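Local coordinates for protein succinate dehydrogenase subunit A (Mycolicibacterium smegmatis MC2 51, PDB 6LUM) that probably oxidises succinate to fumarate at a covalently bound FAD and passes the electrons on to the iron-sulfur subunit of succinate dehydrogenase, at residues Pro39-Gly45 against Leu144-Tyr148; Leu34-Tyr38 against Thr218-Asp222. One frame throughout, in Å; residues are numbered along the deposited sequence.

Both contacts belong to the FAD-binding domain and share one continuous run of chain, because 34-38, at the end of strand 31-35 of the parallel sheet, leads directly into loop 39-45. Their centres lie 13 Å apart. In sequence the order is 34-38, 39-45, 144-148, 218-222, so contact 1 is nested within the loop that contact 2 closes. Contact 1 sets the loop against helix 139-153; contact 2 joins the strand end to the loop before helix 223-229. L37 packs on S42 and H43 on L219 between them. Together they hold FAD along its length: contact 2 at the adenine, contact 1 at the phosphate and flavin.

Contact 1: Pro39-Gly45 against Leu144-Tyr148; sequences PTRSHTG and LQTLY. With FAD (flavin-adenine dinucleotide), chain Y.
The hydroxyl OG1 of T44, a residue that also rests on L144, is held by three groups: it donates to phosphate oxygen O1A of FAD (2.5 Å), accepts from ribityl O4' (3.2 Å), and accepts from the backbone N of G16, in what is probably the glycine-rich turn of a Rossmann-type fold. A second bond reaches O1A from T44 N, bent at 138°, so one residue grips the same phosphate oxygen through both backbone and side chain. Just before it, H43 turns away from helix 139-153, its CG anti to the backbone N (chi1 -154°). This carries NE2 to the flavin methyl C8M, to which it is covalently bonded at the ring edge, near the imidazole plane. The other side of the loop is packed by L144, whose two methyls fork into the turn. CD2 lies 3.5 Å from G45 N and also meets the carbonyl oxygens of T40 and S42, while CD1 comes within 4.1 Å of T44 CB. Inside the turn, G45 N bonds to S42 O (2.9 Å). Further along the helix, Y148 holds its ring obliquely against the start of the loop: CD2 meets T40 CG2 at 3.7 Å, and CD1 meets P39 CB at 3.9 Å. M19 of helix 16-28 packs beside P39, L144 and Y148, and R41, facing away from the helix, bonds through NH1 to L176 O of subunit B. No hydrogen bond joins loop to helix: L144 and Y148 meet it by van der Waals packing, while T44 and H43 bind the cofactor. The histidyl bond through the 8-methyl group is the linkage known from this enzyme family, where it probably raises the flavin potential enough for succinate to be oxidised.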
loop_
_atom_site.group_PDB
_atom_site.type_symbol
_atom_site.label_atom_id
_atom_site.label_comp_id
_atom_site.label_asym_id
_atom_site.label_seq_id
_atom_site.Cartn_x
_atom_site.Cartn_y
_atom_site.Cartn_z
ATOM N N PRO D 39 -26.110 11.908 -4.190
ATOM C CA PRO D 39 -26.516 11.143 -3.010
ATOM C C PRO D 39 -26.852 11.989 -1.804
ATOM O O PRO D 39 -27.788 11.658 -1.078
ATOM C CB PRO D 39 -25.299 10.261 -2.759
ATOM C CG PRO D 39 -24.739 10.067 -4.064
ATOM C CD PRO D 39 -24.927 11.318 -4.822
ATOM N N THR D 40 -26.139 13.084 -1.584
ATOM C CA THR D 40 -26.300 13.904 -0.395
ATOM C C THR D 40 -27.346 14.992 -0.548
ATOM O O THR D 40 -27.550 15.765 0.385
ATOM C CB THR D 40 -24.965 14.529 -0.021
ATOM O OG1 THR D 40 -24.291 14.948 -1.209
ATOM C CG2 THR D 40 -24.110 13.520 0.695
ATOM N N ARG D 41 -28.018 15.068 -1.684
ATOM C CA ARG D 41 -29.067 16.042 -1.911
ATOM C C ARG D 41 -30.434 15.519 -1.524
ATOM O O ARG D 41 -31.439 16.149 -1.854
ATOM C CB ARG D 41 -29.084 16.449 -3.375
ATOM C CG ARG D 41 -28.378 17.719 -3.706
ATOM C CD ARG D 41 -27.009 17.732 -3.164
ATOM N NE ARG D 41 -26.097 18.492 -3.992
ATOM C CZ ARG D 41 -24.989 19.041 -3.532
ATOM N NH1 ARG D 41 -24.684 18.918 -2.264
ATOM N NH2 ARG D 41 -24.193 19.713 -4.333
ATOM N N SER D 42 -30.495 14.387 -0.836
ATOM C CA SER D 42 -31.719 13.636 -0.633
ATOM C C SER D 42 -32.474 14.120 0.588
ATOM O O SER D 42 -31.905 14.662 1.529
ATOM C CB SER D 42 -31.406 12.163 -0.488
ATOM O OG SER D 42 -30.510 11.764 -1.493
ATOM N N HIS D 43 -33.791 13.952 0.518
ATOM C CA HIS D 43 -34.711 14.377 1.566
ATOM C C HIS D 43 -34.270 13.988 2.968
ATOM O O HIS D 43 -34.493 14.736 3.919
ATOM C CB HIS D 43 -36.114 13.825 1.292
ATOM C CG HIS D 43 -37.213 14.642 1.896
ATOM N ND1 HIS D 43 -37.139 16.013 2.021
ATOM C CD2 HIS D 43 -38.414 14.282 2.407
ATOM C CE1 HIS D 43 -38.246 16.461 2.584
ATOM N NE2 HIS D 43 -39.037 15.431 2.829
ATOM N N THR D 44 -33.646 12.823 3.104
ATOM C CA THR D 44 -33.218 12.388 4.426
ATOM C C THR D 44 -32.461 13.494 5.132
ATOM O O THR D 44 -32.681 13.746 6.317
ATOM C CB THR D 44 -32.346 11.146 4.320
ATOM O OG1 THR D 44 -33.063 10.126 3.637
ATOM C CG2 THR D 44 -31.989 10.645 5.675
ATOM N N GLY D 45 -31.595 14.194 4.408
ATOM C CA GLY D 45 -30.838 15.277 4.990
ATOM C C GLY D 45 -31.678 16.408 5.524
ATOM O O GLY D 45 -31.142 17.275 6.218
ATOM N N LEU D 144 -26.961 10.910 6.612
ATOM C CA LEU D 144 -26.692 10.887 5.180
ATOM C C LEU D 144 -25.209 11.038 4.886
ATOM O O LEU D 144 -24.667 10.333 4.031
ATOM C CB LEU D 144 -27.486 11.995 4.504
ATOM C CG LEU D 144 -27.886 11.913 3.041
ATOM C CD1 LEU D 144 -28.601 10.647 2.764
ATOM C CD2 LEU D 144 -28.778 13.068 2.763
ATOM N N GLN D 145 -24.529 11.950 5.579
ATOM C CA GLN D 145 -23.097 12.105 5.365
ATOM C C GLN D 145 -22.342 10.848 5.750
ATOM O O GLN D 145 -21.403 10.457 5.064
ATOM C CB GLN D 145 -22.568 13.292 6.153
ATOM C CG GLN D 145 -23.065 14.622 5.682
ATOM C CD GLN D 145 -22.356 15.115 4.452
ATOM O OE1 GLN D 145 -21.177 14.844 4.253
ATOM N NE2 GLN D 145 -23.073 15.850 3.614
ATOM N N THR D 146 -22.731 10.202 6.845
ATOM C CA THR D 146 -22.042 8.993 7.279
ATOM C C THR D 146 -22.218 7.866 6.275
ATOM O O THR D 146 -21.255 7.175 5.920
ATOM C CB THR D 146 -22.560 8.574 8.640
ATOM O OG1 THR D 146 -22.293 9.617 9.577
ATOM C CG2 THR D 146 -21.885 7.328 9.079
ATOM N N LEU D 147 -23.445 7.670 5.799
ATOM C CA LEU D 147 -23.686 6.625 4.816
ATOM C C LEU D 147 -22.950 6.913 3.518
ATOM O O LEU D 147 -22.414 5.999 2.887
ATOM C CB LEU D 147 -25.180 6.477 4.580
ATOM C CG LEU D 147 -25.923 6.042 5.835
ATOM C CD1 LEU D 147 -27.400 6.116 5.629
ATOM C CD2 LEU D 147 -25.518 4.653 6.203
ATOM N N TYR D 148 -22.879 8.183 3.117
ATOM C CA TYR D 148 -22.175 8.510 1.884
ATOM C C TYR D 148 -20.676 8.336 2.034
ATOM O O TYR D 148 -20.007 7.873 1.110
ATOM C CB TYR D 148 -22.497 9.931 1.451
ATOM C CG TYR D 148 -21.820 10.313 0.171
ATOM C CD1 TYR D 148 -21.924 9.517 -0.948
ATOM C CD2 TYR D 148 -21.071 11.463 0.081
ATOM C CE1 TYR D 148 -21.308 9.854 -2.110
ATOM C CE2 TYR D 148 -20.448 11.803 -1.080
ATOM C CZ TYR D 148 -20.570 10.996 -2.170
ATOM O OH TYR D 148 -19.948 11.342 -3.335
HETATM P PA FAD Y . -35.356 9.868 0.449
HETATM O O1A FAD Y . -34.227 10.221 1.387
HETATM O O2A FAD Y . -36.714 10.502 0.632
HETATM O O5B FAD Y . -34.867 10.154 -1.058
HETATM C C5B FAD Y . -35.118 9.209 -2.096
HETATM C C4B FAD Y . -33.844 8.990 -2.900
HETATM O O4B FAD Y . -34.103 8.100 -3.989
HETATM C C3B FAD Y . -33.324 10.298 -3.478
HETATM O O3B FAD Y . -32.059 10.619 -2.884
HETATM C C2B FAD Y . -33.233 10.089 -4.983
HETATM O O2B FAD Y . -31.905 10.266 -5.491
HETATM C C1B FAD Y . -33.693 8.661 -5.241
HETATM N N9A FAD Y . -34.833 8.664 -6.192
HETATM C C8A FAD Y . -36.094 9.045 -5.911
HETATM N N7A FAD Y . -36.894 8.928 -7.000
HETATM C C5A FAD Y . -36.137 8.462 -8.011
HETATM C C6A FAD Y . -36.353 8.112 -9.435
HETATM N N6A FAD Y . -37.572 8.240 -10.012
HETATM N N1A FAD Y . -35.292 7.659 -10.139
HETATM C C2A FAD Y . -34.075 7.528 -9.579
HETATM N N3A FAD Y . -33.807 7.826 -8.295
HETATM C C4A FAD Y . -34.780 8.291 -7.472
HETATM N N1 FAD Y . -38.183 11.325 9.777
HETATM C C2 FAD Y . -37.751 11.123 11.047
HETATM O O2 FAD Y . -37.702 9.953 11.485
HETATM N N3 FAD Y . -37.373 12.129 11.856
HETATM C C4 FAD Y . -37.394 13.409 11.462
HETATM O O4 FAD Y . -37.037 14.323 12.237
HETATM C C4X FAD Y . -37.855 13.717 10.087
HETATM N N5 FAD Y . -37.907 14.981 9.613
HETATM C C5X FAD Y . -38.332 15.231 8.352
HETATM C C6 FAD Y . -38.378 16.540 7.886
HETATM C C7 FAD Y . -38.812 16.804 6.592
HETATM C C7M FAD Y . -38.861 18.224 6.091
HETATM C C8 FAD Y . -39.230 15.688 5.703
HETATM C C8M FAD Y . -39.700 15.978 4.302
HETATM C C9 FAD Y . -39.187 14.378 6.164
HETATM C C9A FAD Y . -38.751 14.113 7.458
HETATM N N10 FAD Y . -38.704 12.787 7.933
HETATM C C10 FAD Y . -38.258 12.564 9.248
HETATM C "C1'" FAD Y . -39.110 11.669 7.078
HETATM C "C2'" FAD Y . -37.908 10.771 6.809
HETATM O "O2'" FAD Y . -36.767 11.580 6.498
HETATM C "C3'" FAD Y . -38.185 9.818 5.653
HETATM O "O3'" FAD Y . -38.935 8.694 6.129
HETATM C "C4'" FAD Y . -36.885 9.332 5.023
HETATM O "O4'" FAD Y . -35.993 10.441 4.858
HETATM C "C5'" FAD Y . -37.141 8.680 3.669
HETATM O "O5'" FAD Y . -35.930 8.653 2.916
HETATM P P FAD Y . -35.648 7.472 1.859
HETATM O O1P FAD Y . -34.296 6.876 2.167
HETATM O O2P FAD Y . -36.868 6.585 1.805
HETATM O O3P FAD Y . -35.542 8.269 0.464
#

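Contact 2: Leu34-Tyr38 against Thr218-Asp222; sequences LTKLY and TLTGD. With FAD (flavin-adenine dinucleotide), chain Y.
K36 and T218, whose CA atoms are 8.5 Å apart, mark the closest approach of two backbones, one leaving strand 31-35 and the other looping toward helix 223-229, where D222 takes the N-cap position. The setting is a Rossmann-type dinucleotide-binding fold, and the adenine of FAD lies where the two meet. K36 bridges them. With chi1 at 80° its side chain sets out over its own backbone, and a bend at chi3 swings the ammonium group across to the loop. On the way the alkyl chain passes over the adenine, with CD above the ring plane and 3.8 Å from both C5A and N7A of FAD. NZ then donates to T218 O (3.3 Å), which it approaches tilted 27° from the carbonyl plane. It also forms a salt bridge with D222 OD2, weak as a hydrogen bond, and a second salt bridge with E510 OE2 of helix 503-527. E510 also bonds T220 OG1 and brings its carboxylate close to that of D222; the lysine probably offsets the repulsion between these two acids. Next to K36, L37 spreads its methyls on T218, CD2 reaching T218 CG2 at 4.0 Å and CD1 reaching T218 OG1 at 3.9 Å. S76 of subunit B borders both side chains, so this end of the contact lies at the subunit interface. At the adenine end, D222 OD2 also accepts a hydrogen bond from the exocyclic amine of FAD, with N6A at 2.9 Å and an N-H...O angle of 133°.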
loop_
_atom_site.group_PDB
_atom_site.type_symbol
_atom_site.label_atom_id
_atom_site.label_comp_id
_atom_site.label_asym_id
_atom_site.label_seq_id
_atom_site.Cartn_x
_atom_site.Cartn_y
_atom_site.Cartn_z
ATOM N N LEU D 34 -28.549 4.139 -8.644
ATOM C CA LEU D 34 -29.057 5.177 -9.526
ATOM C C LEU D 34 -29.711 6.258 -8.692
ATOM O O LEU D 34 -30.416 5.961 -7.729
ATOM C CB LEU D 34 -30.086 4.643 -10.517
ATOM C CG LEU D 34 -29.846 3.350 -11.273
ATOM C CD1 LEU D 34 -30.846 3.260 -12.381
ATOM C CD2 LEU D 34 -28.469 3.321 -11.812
ATOM N N THR D 35 -29.496 7.508 -9.070
ATOM C CA THR D 35 -30.022 8.621 -8.306
ATOM C C THR D 35 -30.494 9.673 -9.292
ATOM O O THR D 35 -29.846 9.889 -10.312
ATOM C CB THR D 35 -28.946 9.213 -7.403
ATOM O OG1 THR D 35 -28.124 8.171 -6.887
ATOM C CG2 THR D 35 -29.584 9.859 -6.227
ATOM N N LYS D 36 -31.616 10.320 -9.013
ATOM C CA LYS D 36 -31.964 11.489 -9.802
ATOM C C LYS D 36 -31.294 12.740 -9.272
ATOM O O LYS D 36 -31.361 13.788 -9.915
ATOM C CB LYS D 36 -33.472 11.687 -9.835
ATOM C CG LYS D 36 -34.004 12.326 -8.613
ATOM C CD LYS D 36 -35.480 12.159 -8.479
ATOM C CE LYS D 36 -36.226 13.044 -9.395
ATOM N NZ LYS D 36 -37.677 12.902 -9.157
ATOM N N LEU D 37 -30.636 12.644 -8.124
ATOM C CA LEU D 37 -29.931 13.741 -7.489
ATOM C C LEU D 37 -28.504 13.297 -7.255
ATOM O O LEU D 37 -28.065 12.268 -7.754
ATOM C CB LEU D 37 -30.568 14.128 -6.153
ATOM C CG LEU D 37 -32.048 14.468 -6.117
ATOM C CD1 LEU D 37 -32.593 14.209 -4.760
ATOM C CD2 LEU D 37 -32.249 15.898 -6.479
ATOM N N TYR D 38 -27.771 14.083 -6.505
ATOM C CA TYR D 38 -26.544 13.569 -5.944
ATOM C C TYR D 38 -26.871 12.912 -4.611
ATOM O O TYR D 38 -27.855 13.280 -3.975
ATOM C CB TYR D 38 -25.521 14.680 -5.785
ATOM C CG TYR D 38 -24.773 14.912 -7.064
ATOM C CD1 TYR D 38 -25.342 15.617 -8.097
ATOM C CD2 TYR D 38 -23.520 14.380 -7.257
ATOM C CE1 TYR D 38 -24.674 15.805 -9.273
ATOM C CE2 TYR D 38 -22.847 14.566 -8.429
ATOM C CZ TYR D 38 -23.429 15.279 -9.432
ATOM O OH TYR D 38 -22.752 15.468 -10.606
ATOM N N THR D 218 -38.437 17.403 -5.438
ATOM C CA THR D 218 -38.106 16.222 -6.211
ATOM C C THR D 218 -38.754 14.965 -5.662
ATOM O O THR D 218 -38.423 13.869 -6.110
ATOM C CB THR D 218 -36.597 16.050 -6.247
ATOM O OG1 THR D 218 -36.112 15.913 -4.913
ATOM C CG2 THR D 218 -35.958 17.255 -6.858
ATOM N N LEU D 219 -39.650 15.090 -4.687
ATOM C CA LEU D 219 -40.383 13.950 -4.150
ATOM C C LEU D 219 -41.748 13.913 -4.815
ATOM O O LEU D 219 -42.756 14.327 -4.251
ATOM C CB LEU D 219 -40.512 14.036 -2.641
ATOM C CG LEU D 219 -39.260 13.792 -1.822
ATOM C CD1 LEU D 219 -39.664 13.597 -0.405
ATOM C CD2 LEU D 219 -38.508 12.602 -2.340
ATOM N N THR D 220 -41.770 13.406 -6.039
ATOM C CA THR D 220 -43.020 13.242 -6.762
ATOM C C THR D 220 -43.615 11.856 -6.585
ATOM O O THR D 220 -44.834 11.698 -6.656
ATOM C CB THR D 220 -42.798 13.517 -8.244
ATOM O OG1 THR D 220 -41.923 12.526 -8.782
ATOM C CG2 THR D 220 -42.173 14.876 -8.430
ATOM N N GLY D 221 -42.778 10.852 -6.360
ATOM C CA GLY D 221 -43.228 9.499 -6.126
ATOM C C GLY D 221 -43.103 8.705 -7.396
ATOM O O GLY D 221 -43.998 8.730 -8.239
ATOM N N ASP D 222 -42.009 7.972 -7.536
ATOM C CA ASP D 222 -41.696 7.397 -8.830
ATOM C C ASP D 222 -41.471 5.906 -8.715
ATOM O O ASP D 222 -41.798 5.161 -9.635
ATOM C CB ASP D 222 -40.471 8.065 -9.422
ATOM C CG ASP D 222 -40.678 9.536 -9.666
ATOM O OD1 ASP D 222 -41.841 9.958 -9.809
ATOM O OD2 ASP D 222 -39.676 10.278 -9.704
HETATM P PA FAD Y . -35.356 9.868 0.449
HETATM O O1A FAD Y . -34.227 10.221 1.387
HETATM O O2A FAD Y . -36.714 10.502 0.632
HETATM O O5B FAD Y . -34.867 10.154 -1.058
HETATM C C5B FAD Y . -35.118 9.209 -2.096
HETATM C C4B FAD Y . -33.844 8.990 -2.900
HETATM O O4B FAD Y . -34.103 8.100 -3.989
HETATM C C3B FAD Y . -33.324 10.298 -3.478
HETATM O O3B FAD Y . -32.059 10.619 -2.884
HETATM C C2B FAD Y . -33.233 10.089 -4.983
HETATM O O2B FAD Y . -31.905 10.266 -5.491
HETATM C C1B FAD Y . -33.693 8.661 -5.241
HETATM N N9A FAD Y . -34.833 8.664 -6.192
HETATM C C8A FAD Y . -36.094 9.045 -5.911
HETATM N N7A FAD Y . -36.894 8.928 -7.000
HETATM C C5A FAD Y . -36.137 8.462 -8.011
HETATM C C6A FAD Y . -36.353 8.112 -9.435
HETATM N N6A FAD Y . -37.572 8.240 -10.012
HETATM N N1A FAD Y . -35.292 7.659 -10.139
HETATM C C2A FAD Y . -34.075 7.528 -9.579
HETATM N N3A FAD Y . -33.807 7.826 -8.295
HETATM C C4A FAD Y . -34.780 8.291 -7.472
HETATM N N1 FAD Y . -38.183 11.325 9.777
HETATM C C2 FAD Y . -37.751 11.123 11.047
HETATM O O2 FAD Y . -37.702 9.953 11.485
HETATM N N3 FAD Y . -37.373 12.129 11.856
HETATM C C4 FAD Y . -37.394 13.409 11.462
HETATM O O4 FAD Y . -37.037 14.323 12.237
HETATM C C4X FAD Y . -37.855 13.717 10.087
HETATM N N5 FAD Y . -37.907 14.981 9.613
HETATM C C5X FAD Y . -38.332 15.231 8.352
HETATM C C6 FAD Y . -38.378 16.540 7.886
HETATM C C7 FAD Y . -38.812 16.804 6.592
HETATM C C7M FAD Y . -38.861 18.224 6.091
HETATM C C8 FAD Y . -39.230 15.688 5.703
HETATM C C8M FAD Y . -39.700 15.978 4.302
HETATM C C9 FAD Y . -39.187 14.378 6.164
HETATM C C9A FAD Y . -38.751 14.113 7.458
HETATM N N10 FAD Y . -38.704 12.787 7.933
HETATM C C10 FAD Y . -38.258 12.564 9.248
HETATM C "C1'" FAD Y . -39.110 11.669 7.078
HETATM C "C2'" FAD Y . -37.908 10.771 6.809
HETATM O "O2'" FAD Y . -36.767 11.580 6.498
HETATM C "C3'" FAD Y . -38.185 9.818 5.653
HETATM O "O3'" FAD Y . -38.935 8.694 6.129
HETATM C "C4'" FAD Y . -36.885 9.332 5.023
HETATM O "O4'" FAD Y . -35.993 10.441 4.858
HETATM C "C5'" FAD Y . -37.141 8.680 3.669
HETATM O "O5'" FAD Y . -35.930 8.653 2.916
HETATM P P FAD Y . -35.648 7.472 1.859
HETATM O O1P FAD Y . -34.296 6.876 2.167
HETATM O O2P FAD Y . -36.868 6.585 1.805
HETATM O O3P FAD Y . -35.542 8.269 0.464
#